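Local coordinates for protein BAG family molecular chaperone regulator 3 (Arabidopsis thaliana, PDB 4HWF) that binds the ATPase domain of HSP70/HSC70 chaperones through its BAG domain, the fragment described here, and probably acts as a co-chaperone in programmed cell death and stress responses, at residues D15-A18 with G19-S22; V34-K37 with S38-L42; M47-L50 with L51-D54; R66-Q69 with V70-Q74. One frame throughout, in Å; residues are numbered along the deposited sequence.

Contact 1 of 4, residues D15-A18 with G19-S22; sequences DRLA and GQVS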
loop_
_atom_site.group_PDB
_atom_site.type_symbol
_atom_site.label_atom_id
_atom_site.label_comp_id
_atom_site.label_asym_id
_atom_site.label_seq_id
_atom_site.Cartn_x
_atom_site.Cartn_y
_atom_site.Cartn_z
ATOM N N ASP A 15 7.263 -0.937 7.343
ATOM C CA ASP A 15 7.672 -2.235 7.896
ATOM C C ASP A 15 6.724 -2.659 9.014
ATOM O O ASP A 15 6.271 -3.800 9.060
ATOM C CB ASP A 15 9.103 -2.182 8.442
ATOM C CG ASP A 15 10.155 -2.258 7.348
ATOM O OD1 ASP A 15 11.275 -1.739 7.564
ATOM O OD2 ASP A 15 9.870 -2.839 6.277
ATOM N N ARG A 16 6.423 -1.724 9.911
ATOM C CA ARG A 16 5.481 -1.968 11.000
ATOM C C ARG A 16 4.102 -2.369 10.506
ATOM O O ARG A 16 3.500 -3.313 11.023
ATOM C CB ARG A 16 5.315 -0.719 11.853
ATOM C CG ARG A 16 6.384 -0.502 12.878
ATOM C CD ARG A 16 5.935 0.591 13.836
ATOM N NE ARG A 16 4.692 0.231 14.516
ATOM C CZ ARG A 16 3.618 1.015 14.589
ATOM N NH1 ARG A 16 3.627 2.212 14.015
ATOM N NH2 ARG A 16 2.534 0.606 15.241
ATOM N N LEU A 17 3.576 -1.626 9.534
ATOM C CA LEU A 17 2.250 -1.929 9.007
ATOM C C LEU A 17 2.221 -3.272 8.291
ATOM O O LEU A 17 1.240 -4.006 8.375
ATOM C CB LEU A 17 1.779 -0.811 8.066
ATOM C CG LEU A 17 1.607 0.547 8.747
ATOM C CD1 LEU A 17 1.380 1.633 7.688
ATOM C CD2 LEU A 17 0.449 0.487 9.752
ATOM N N ALA A 18 3.290 -3.585 7.568
ATOM C CA ALA A 18 3.400 -4.876 6.888
ATOM C C ALA A 18 3.382 -6.005 7.915
ATOM O O ALA A 18 2.793 -7.050 7.684
ATOM C CB ALA A 18 4.689 -4.942 6.060
ATOM N N GLY A 19 4.039 -5.786 9.051
ATOM C CA GLY A 19 3.968 -6.743 10.146
ATOM C C GLY A 19 2.531 -6.964 10.608
ATOM O O GLY A 19 2.136 -8.085 10.902
ATOM N N GLN A 20 1.735 -5.899 10.672
ATOM C CA GLN A 20 0.327 -6.045 11.042
ATOM C C GLN A 20 -0.480 -6.805 9.981
ATOM O O GLN A 20 -1.360 -7.603 10.311
ATOM C CB GLN A 20 -0.304 -4.680 11.338
ATOM C CG GLN A 20 0.326 -3.983 12.532
ATOM C CD GLN A 20 -0.038 -2.511 12.627
ATOM O OE1 GLN A 20 -1.091 -2.089 12.167
ATOM N NE2 GLN A 20 0.834 -1.730 13.243
ATOM N N VAL A 21 -0.186 -6.562 8.707
ATOM C CA VAL A 21 -0.862 -7.293 7.635
ATOM C C VAL A 21 -0.592 -8.798 7.754
ATOM O O VAL A 21 -1.519 -9.598 7.693
ATOM C CB VAL A 21 -0.438 -6.796 6.230
ATOM C CG1 VAL A 21 -1.099 -7.642 5.146
ATOM C CG2 VAL A 21 -0.780 -5.290 6.046
ATOM N N SER A 22 0.677 -9.171 7.921
ATOM C CA SER A 22 1.052 -10.583 8.076
ATOM C C SER A 22 0.283 -11.230 9.213
ATOM O O SER A 22 -0.214 -12.343 9.085
ATOM C CB SER A 22 2.545 -10.730 8.366
ATOM O OG SER A 22 3.322 -10.397 7.243
#
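Gly19, Gln20, Val21 and Ser22 donate their backbone N-H groups to the carbonyls of Asp15, Arg16, Leu17 and Ala18, the i to i+4 pattern of an alpha-helix. Val21 N to Leu17 O is the shortest of the four at 2.9 Å, while Ser22 N meets Ala18 O nearly in line, with an N-H...O angle of 171°. Ser22 OG adds a weak bond of 3.4 Å to Ala18 O: with chi1 at -70° the hydroxyl lies beside its own backbone N and reaches back to the preceding turn, as a small serine can inside a helix. These turns belong to helix 3-29 of the three-helix BAG domain, and the side chains sort by what they face. Leu17, buried and apolar, packs on Leu42 and Leu46 of helix 36-57, and Gln20 and Val21 also touch Leu42. Between neighbouring turns, Leu17 CD2 rests 3.9 Å from Gln20 OE1, and Val21 CG2 comes within 3.3 Å of Leu17 O. The extended Gln20 chain runs back beside Arg16, its CG 3.6 Å from Arg16 O. The two side chains point the same way, amide and guanidinium planes 60° apart. Arg16 NH2 and Gln20 NE2, both donors, lie 3.5 Å apart, and the arginine charge is met instead by Glu13, which forms a salt bridge with NH1.

Contact 2 of 4, residues V34-K37 with S38-L42; sequences VEEK and SLVNL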
loop_
_atom_site.group_PDB
_atom_site.type_symbol
_atom_site.label_atom_id
_atom_site.label_comp_id
_atom_site.label_asym_id
_atom_site.label_seq_id
_atom_site.Cartn_x
_atom_site.Cartn_y
_atom_site.Cartn_z
ATOM N N VAL A 34 -12.174 -11.569 11.354
ATOM C CA VAL A 34 -11.820 -10.187 11.649
ATOM C C VAL A 34 -12.859 -9.265 11.025
ATOM O O VAL A 34 -13.523 -9.634 10.056
ATOM C CB VAL A 34 -10.407 -9.832 11.135
ATOM C CG1 VAL A 34 -9.441 -11.003 11.371
ATOM C CG2 VAL A 34 -10.444 -9.474 9.678
ATOM N N GLU A 35 -13.028 -8.081 11.601
ATOM C CA GLU A 35 -13.957 -7.100 11.050
ATOM C C GLU A 35 -13.341 -6.392 9.842
ATOM O O GLU A 35 -12.169 -6.036 9.847
ATOM C CB GLU A 35 -14.351 -6.081 12.114
ATOM C CG GLU A 35 -15.174 -6.666 13.230
ATOM C CD GLU A 35 -16.478 -7.250 12.722
ATOM O OE1 GLU A 35 -16.679 -8.479 12.853
ATOM O OE2 GLU A 35 -17.298 -6.481 12.176
ATOM N N GLU A 36 -14.138 -6.185 8.808
ATOM C CA GLU A 36 -13.654 -5.530 7.604
ATOM C C GLU A 36 -13.070 -4.151 7.904
ATOM O O GLU A 36 -12.096 -3.733 7.285
ATOM C CB GLU A 36 -14.790 -5.418 6.594
ATOM C CG GLU A 36 -14.362 -4.904 5.250
ATOM C CD GLU A 36 -15.463 -5.026 4.220
ATOM O OE1 GLU A 36 -15.864 -6.171 3.908
ATOM O OE2 GLU A 36 -15.928 -3.974 3.729
ATOM N N LYS A 37 -13.645 -3.444 8.869
ATOM C CA LYS A 37 -13.159 -2.106 9.174
ATOM C C LYS A 37 -11.732 -2.083 9.720
ATOM O O LYS A 37 -11.028 -1.103 9.535
ATOM C CB LYS A 37 -14.122 -1.338 10.084
ATOM C CG LYS A 37 -14.091 -1.736 11.532
ATOM C CD LYS A 37 -14.904 -0.741 12.368
ATOM C CE LYS A 37 -16.346 -0.621 11.870
ATOM N NZ LYS A 37 -17.103 0.480 12.558
ATOM N N SER A 38 -11.293 -3.157 10.374
ATOM C CA SER A 38 -9.894 -3.245 10.789
ATOM C C SER A 38 -8.957 -3.303 9.573
ATOM O O SER A 38 -7.858 -2.742 9.589
ATOM C CB SER A 38 -9.660 -4.463 11.692
ATOM O OG SER A 38 -10.467 -4.378 12.850
ATOM N N LEU A 39 -9.393 -3.986 8.521
ATOM C CA LEU A 39 -8.589 -4.098 7.315
ATOM C C LEU A 39 -8.643 -2.808 6.470
ATOM O O LEU A 39 -7.644 -2.411 5.860
ATOM C CB LEU A 39 -9.042 -5.300 6.484
ATOM C CG LEU A 39 -8.998 -6.640 7.232
ATOM C CD1 LEU A 39 -9.562 -7.736 6.365
ATOM C CD2 LEU A 39 -7.590 -6.965 7.674
ATOM N N VAL A 40 -9.813 -2.180 6.431
ATOM C CA VAL A 40 -9.983 -0.908 5.735
ATOM C C VAL A 40 -9.159 0.178 6.414
ATOM O O VAL A 40 -8.554 1.019 5.754
ATOM C CB VAL A 40 -11.470 -0.489 5.678
ATOM C CG1 VAL A 40 -11.618 0.945 5.154
ATOM C CG2 VAL A 40 -12.264 -1.479 4.814
ATOM N N ASN A 41 -9.120 0.155 7.739
ATOM C CA ASN A 41 -8.302 1.116 8.467
ATOM C C ASN A 41 -6.817 0.938 8.166
ATOM O O ASN A 41 -6.079 1.913 8.027
ATOM C CB ASN A 41 -8.585 1.050 9.972
ATOM C CG ASN A 41 -9.944 1.651 10.339
ATOM O OD1 ASN A 41 -10.491 2.482 9.601
ATOM N ND2 ASN A 41 -10.492 1.242 11.490
ATOM N N LEU A 42 -6.385 -0.313 8.051
ATOM C CA LEU A 42 -4.993 -0.608 7.732
ATOM C C LEU A 42 -4.633 -0.123 6.322
ATOM O O LEU A 42 -3.552 0.402 6.093
ATOM C CB LEU A 42 -4.749 -2.115 7.813
ATOM C CG LEU A 42 -3.656 -2.579 8.768
ATOM C CD1 LEU A 42 -3.401 -4.083 8.607
ATOM C CD2 LEU A 42 -2.378 -1.778 8.571
#
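Val40 and Asn41 give their backbone N-H groups to Glu36 O and Lys37 O, both at 2.9 Å from N to O, the first regular i to i+4 bonds within this run of residues. The bond from Val40 is the straighter, with an N-H...O angle of 162°. Glu36 O also takes a bond from Leu39 N, and Glu35 O one from Ser38 N at 3.1 Å, both i to i+3 and weak because the N-H points poorly at the oxygen. Apolar contact is led by Val34, whose extended backbone precedes the helical turns. Its CG2 meets Leu39 CD1 at 3.8 Å, the two side chains crossing at about a right angle, and beta-branched valine suits such an extended position. Farther round, Glu36 turns CG, anti to the backbone N with chi1 -173°, along the helix to touch Val40 CG2 at 4.0 Å, so this methylene serves as apolar surface while the carboxylate continues outward. Of the polar side chains, Asn41 folds back over the preceding turn: its CG is 3.1 Å from Lys37 O, but the amide N-H is poorly aimed for a hydrogen bond to that oxygen. The exposed carboxylates of Glu35 and Glu36 lie near the N-terminal turn, where negative charge would probably be favoured by the helix dipole. Helix 3-29 runs alongside: Val34 touches its Val27, and buried Leu42 fits against its Phe24, tying the opening turns of helix 36-57 to the preceding helix.

Contact 3 of 4, residues M47-L50 with L51-D54; sequences MNQL and LRLD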
loop_
_atom_site.group_PDB
_atom_site.type_symbol
_atom_site.label_atom_id
_atom_site.label_comp_id
_atom_site.label_asym_id
_atom_site.label_seq_id
_atom_site.Cartn_x
_atom_site.Cartn_y
_atom_site.Cartn_z
ATOM N N MET A 47 -1.956 3.821 2.789
ATOM C CA MET A 47 -2.164 4.871 1.783
ATOM C C MET A 47 -1.593 6.208 2.244
ATOM O O MET A 47 -0.995 6.948 1.448
ATOM C CB MET A 47 -3.657 4.982 1.424
ATOM C CG MET A 47 -4.157 3.793 0.592
ATOM S SD MET A 47 -3.552 3.834 -1.134
ATOM C CE MET A 47 -4.454 5.294 -1.705
ATOM N N ASN A 48 -1.744 6.506 3.533
ATOM C CA ASN A 48 -1.166 7.716 4.097
ATOM C C ASN A 48 0.353 7.753 3.985
ATOM O O ASN A 48 0.929 8.800 3.726
ATOM C CB ASN A 48 -1.592 7.920 5.557
ATOM C CG ASN A 48 -3.069 8.336 5.694
ATOM O OD1 ASN A 48 -3.640 8.271 6.779
ATOM N ND2 ASN A 48 -3.684 8.728 4.591
ATOM N N GLN A 49 1.004 6.612 4.191
ATOM C CA GLN A 49 2.456 6.542 4.058
ATOM C C GLN A 49 2.861 6.713 2.594
ATOM O O GLN A 49 3.853 7.363 2.293
ATOM C CB GLN A 49 2.980 5.197 4.597
ATOM C CG GLN A 49 2.785 5.030 6.099
ATOM C CD GLN A 49 3.385 6.174 6.873
ATOM O OE1 GLN A 49 4.528 6.548 6.644
ATOM N NE2 GLN A 49 2.605 6.763 7.778
ATOM N N LEU A 50 2.085 6.121 1.698
ATOM C CA LEU A 50 2.358 6.201 0.264
ATOM C C LEU A 50 2.281 7.643 -0.210
ATOM O O LEU A 50 3.125 8.108 -0.973
ATOM C CB LEU A 50 1.354 5.356 -0.513
ATOM C CG LEU A 50 1.568 5.313 -2.031
ATOM C CD1 LEU A 50 2.928 4.695 -2.387
ATOM C CD2 LEU A 50 0.443 4.542 -2.702
ATOM N N LEU A 51 1.269 8.363 0.262
ATOM C CA LEU A 51 1.113 9.766 -0.109
ATOM C C LEU A 51 2.246 10.621 0.438
ATOM O O LEU A 51 2.749 11.497 -0.264
ATOM C CB LEU A 51 -0.251 10.289 0.357
ATOM C CG LEU A 51 -0.934 11.435 -0.384
ATOM C CD1 LEU A 51 -1.079 11.188 -1.885
ATOM C CD2 LEU A 51 -2.310 11.677 0.264
ATOM N N ARG A 52 2.652 10.394 1.687
ATOM C CA ARG A 52 3.794 11.129 2.233
ATOM C C ARG A 52 5.054 10.895 1.405
ATOM O O ARG A 52 5.840 11.811 1.183
ATOM C CB ARG A 52 4.096 10.735 3.680
ATOM C CG ARG A 52 3.104 11.220 4.685
ATOM C CD ARG A 52 3.483 10.730 6.080
ATOM N NE ARG A 52 4.935 10.666 6.278
ATOM C CZ ARG A 52 5.673 11.642 6.805
ATOM N NH1 ARG A 52 5.103 12.785 7.182
ATOM N NH2 ARG A 52 6.987 11.475 6.961
ATOM N N LEU A 53 5.248 9.658 0.975
ATOM C CA LEU A 53 6.446 9.290 0.216
ATOM C C LEU A 53 6.442 10.010 -1.134
ATOM O O LEU A 53 7.433 10.625 -1.529
ATOM C CB LEU A 53 6.487 7.773 -0.001
ATOM C CG LEU A 53 7.710 7.234 -0.756
ATOM C CD1 LEU A 53 9.017 7.628 -0.044
ATOM C CD2 LEU A 53 7.621 5.727 -0.959
ATOM N N ASP A 54 5.309 9.931 -1.823
ATOM C CA ASP A 54 5.131 10.592 -3.112
ATOM C C ASP A 54 5.335 12.098 -3.034
ATOM O O ASP A 54 5.941 12.691 -3.929
ATOM C CB ASP A 54 3.765 10.266 -3.717
ATOM C CG ASP A 54 3.709 8.859 -4.300
ATOM O OD1 ASP A 54 4.790 8.226 -4.416
ATOM O OD2 ASP A 54 2.592 8.393 -4.637
#
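Leu50 and Asp54, one turn apart, cross at a slant. Asp54 has chi1 at -76°, which sets CG beside its own N and over the earlier turn. This carboxylate carbon, Asp54 CG, comes to 3.5 Å from Leu50 O, and Asp54 OD2 lies 4.2 Å from Leu50 CG. Asp54 OD2 is also 3.7 Å from Leu50 O, two acceptors that cannot bond each other; the buried carboxylate finds its counter-charge in Arg72 of helix 62-86, which forms a salt bridge with OD2. This is the middle helix of the three-helix BAG bundle, and its two flanks are used differently. Leu50 and Leu51 supply apolar surface to helix 62-86, touching Gln69, Arg72 and Met65, while Gln49 and Arg52 turn to helix 3-29, where both touch Ile10. Those two long polar chains lie side by side and point the same way, their amide and guanidinium planes 35° apart, with Gln49 OE1 a loose 4.2 Å from Arg52 NE. Arg52 CG packs 3.4 Å from Asn48 O, the carbonyl that also accepts Arg52 N at 3.1 Å. Leu51, Leu53 and Asp54 donate likewise to Met47 O, Gln49 O and Leu50 O.

Contact 4 of 4, residues R66-Q69 with V70-Q74; sequences RKMQ and VQRVQ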
loop_
_atom_site.group_PDB
_atom_site.type_symbol
_atom_site.label_atom_id
_atom_site.label_comp_id
_atom_site.label_asym_id
_atom_site.label_seq_id
_atom_site.Cartn_x
_atom_site.Cartn_y
_atom_site.Cartn_z
ATOM N N ARG A 66 0.166 12.313 -9.046
ATOM C CA ARG A 66 -0.892 11.549 -9.675
ATOM C C ARG A 66 -0.328 10.626 -10.751
ATOM O O ARG A 66 -0.754 9.482 -10.881
ATOM C CB ARG A 66 -1.940 12.467 -10.291
ATOM C CG ARG A 66 -3.018 11.690 -11.024
ATOM C CD ARG A 66 -4.291 12.500 -11.190
ATOM N NE ARG A 66 -5.402 11.653 -11.613
ATOM C CZ ARG A 66 -6.672 12.053 -11.658
ATOM N NH1 ARG A 66 -6.995 13.295 -11.303
ATOM N NH2 ARG A 66 -7.617 11.206 -12.057
ATOM N N LYS A 67 0.638 11.131 -11.504
ATOM C CA LYS A 67 1.275 10.363 -12.573
ATOM C C LYS A 67 2.022 9.125 -12.043
ATOM O O LYS A 67 1.884 8.040 -12.588
ATOM C CB LYS A 67 2.225 11.273 -13.349
ATOM C CG LYS A 67 2.917 10.628 -14.536
ATOM C CD LYS A 67 3.852 11.634 -15.210
ATOM C CE LYS A 67 4.506 11.055 -16.461
ATOM N NZ LYS A 67 5.419 12.051 -17.108
ATOM N N MET A 68 2.822 9.305 -10.995
ATOM C CA MET A 68 3.527 8.193 -10.356
ATOM C C MET A 68 2.539 7.118 -9.882
ATOM O O MET A 68 2.781 5.924 -10.060
ATOM C CB MET A 68 4.393 8.693 -9.183
ATOM C CG MET A 68 5.647 9.492 -9.593
ATOM S SD MET A 68 6.294 10.615 -8.286
ATOM C CE MET A 68 5.670 9.763 -6.941
ATOM N N GLN A 69 1.438 7.542 -9.264
ATOM C CA GLN A 69 0.432 6.600 -8.763
ATOM C C GLN A 69 -0.264 5.822 -9.886
ATOM O O GLN A 69 -0.446 4.609 -9.784
ATOM C CB GLN A 69 -0.605 7.304 -7.887
ATOM C CG GLN A 69 -1.766 6.429 -7.439
ATOM C CD GLN A 69 -1.351 5.322 -6.464
ATOM O OE1 GLN A 69 -0.171 5.157 -6.152
ATOM N NE2 GLN A 69 -2.329 4.563 -5.986
ATOM N N VAL A 70 -0.665 6.513 -10.947
ATOM C CA VAL A 70 -1.287 5.833 -12.089
ATOM C C VAL A 70 -0.312 4.820 -12.693
ATOM O O VAL A 70 -0.697 3.712 -13.032
ATOM C CB VAL A 70 -1.760 6.827 -13.179
ATOM C CG1 VAL A 70 -2.172 6.084 -14.457
ATOM C CG2 VAL A 70 -2.907 7.672 -12.661
ATOM N N GLN A 71 0.961 5.197 -12.786
ATOM C CA GLN A 71 2.003 4.335 -13.348
ATOM C C GLN A 71 2.226 3.051 -12.537
ATOM O O GLN A 71 2.294 1.955 -13.103
ATOM C CB GLN A 71 3.324 5.110 -13.452
ATOM C CG GLN A 71 4.394 4.477 -14.353
ATOM C CD GLN A 71 5.059 3.238 -13.757
ATOM O OE1 GLN A 71 5.383 3.189 -12.559
ATOM N NE2 GLN A 71 5.270 2.223 -14.600
ATOM N N ARG A 72 2.348 3.181 -11.217
ATOM C CA ARG A 72 2.709 2.030 -10.393
ATOM C C ARG A 72 1.568 1.028 -10.263
ATOM O O ARG A 72 1.795 -0.152 -10.021
ATOM C CB ARG A 72 3.205 2.464 -9.012
ATOM C CG ARG A 72 2.121 2.971 -8.083
ATOM C CD ARG A 72 2.696 3.283 -6.695
ATOM N NE ARG A 72 3.817 4.226 -6.720
ATOM C CZ ARG A 72 3.756 5.482 -6.276
ATOM N NH1 ARG A 72 2.619 5.958 -5.769
ATOM N NH2 ARG A 72 4.836 6.262 -6.327
ATOM N N VAL A 73 0.341 1.497 -10.433
ATOM C CA VAL A 73 -0.826 0.640 -10.279
ATOM C C VAL A 73 -0.994 -0.332 -11.459
ATOM O O VAL A 73 -1.605 -1.393 -11.323
ATOM C CB VAL A 73 -2.093 1.499 -10.073
ATOM C CG1 VAL A 73 -3.347 0.713 -10.320
ATOM C CG2 VAL A 73 -2.107 2.079 -8.650
ATOM N N GLN A 74 -0.428 0.033 -12.605
ATOM C CA GLN A 74 -0.660 -0.696 -13.855
ATOM C C GLN A 74 -0.209 -2.157 -13.794
ATOM O O GLN A 74 -0.926 -3.038 -14.232
ATOM C CB GLN A 74 0.011 0.028 -15.029
ATOM C CG GLN A 74 -0.563 1.416 -15.288
ATOM C CD GLN A 74 -2.088 1.427 -15.327
ATOM O OE1 GLN A 74 -2.714 0.544 -15.923
ATOM N NE2 GLN A 74 -2.692 2.429 -14.682
HETATM O O HOH W 1 5.530 5.205 -10.502
#
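Arg72 and the turn before it, Met68 and Gln69, carry this contact. From the backbone, where Arg72 N donates to Met68 O, chi1 of 73° starts CG between N and carbonyl carbon, and a bend at chi3 (55°) brings the guanidinium back over the previous turn. Arg72 CB lies 3.6 Å from Met68 O, CG 3.5 Å from Gln69 O, and CD 3.5 Å from Gln69 OE1. Arg72 NE then passes 3.9 Å from Met68 O. At the tip the guanidinium spreads with Met68 O 3.9 Å above its plane, over the centre of one face. Arg72 NH1 donates to Gln69 OE1 at 2.9 Å, lying in the plane of that carbonyl, although the amide and guanidinium planes are 62° apart. Arg72 NH2 is 3.7 Å from Met68 CE, the flexible thioether chain letting the methyl fit there. Gln69 suits its place because OE1 accepts from NH1; Gln69 NE2 merely passes 3.6 Å from Val73 CG2. On another side, a water donates to Met68 O and to Gln71 OE1, bridging exposed glutamine and helix backbone, and Gln74 NE2 donates to Val70 O. Helix 36-57 packs against the Arg72 side of the helix: its Asp54 is the charge partner of NH1, and Met68 touches Ile57, joining helix 62-86 to the middle helix of the bundle.

Overall arrangement
The four contacts follow one another along the chain: contact 1 on helix 3-29, contacts 2 and 3 at two levels of helix 36-57, about 19 Å apart between centres, and contact 4 on helix 62-86. Contact 1 touches both contacts of the middle helix, about 13 Å from contact 2 and about 16 Å from contact 3 between centres, mainly through leucine packing. Contact 3 meets contact 4, about 13 Å between centres, through a salt bridge and leucine packing. Contacts 1 and 4 lie on opposite sides of the chain's centre, about 23 Å between centres. The middle helix therefore links the outer two in this three-helix BAG domain, which, as in BAG-1, probably meets Hsp70 through its second and third helices.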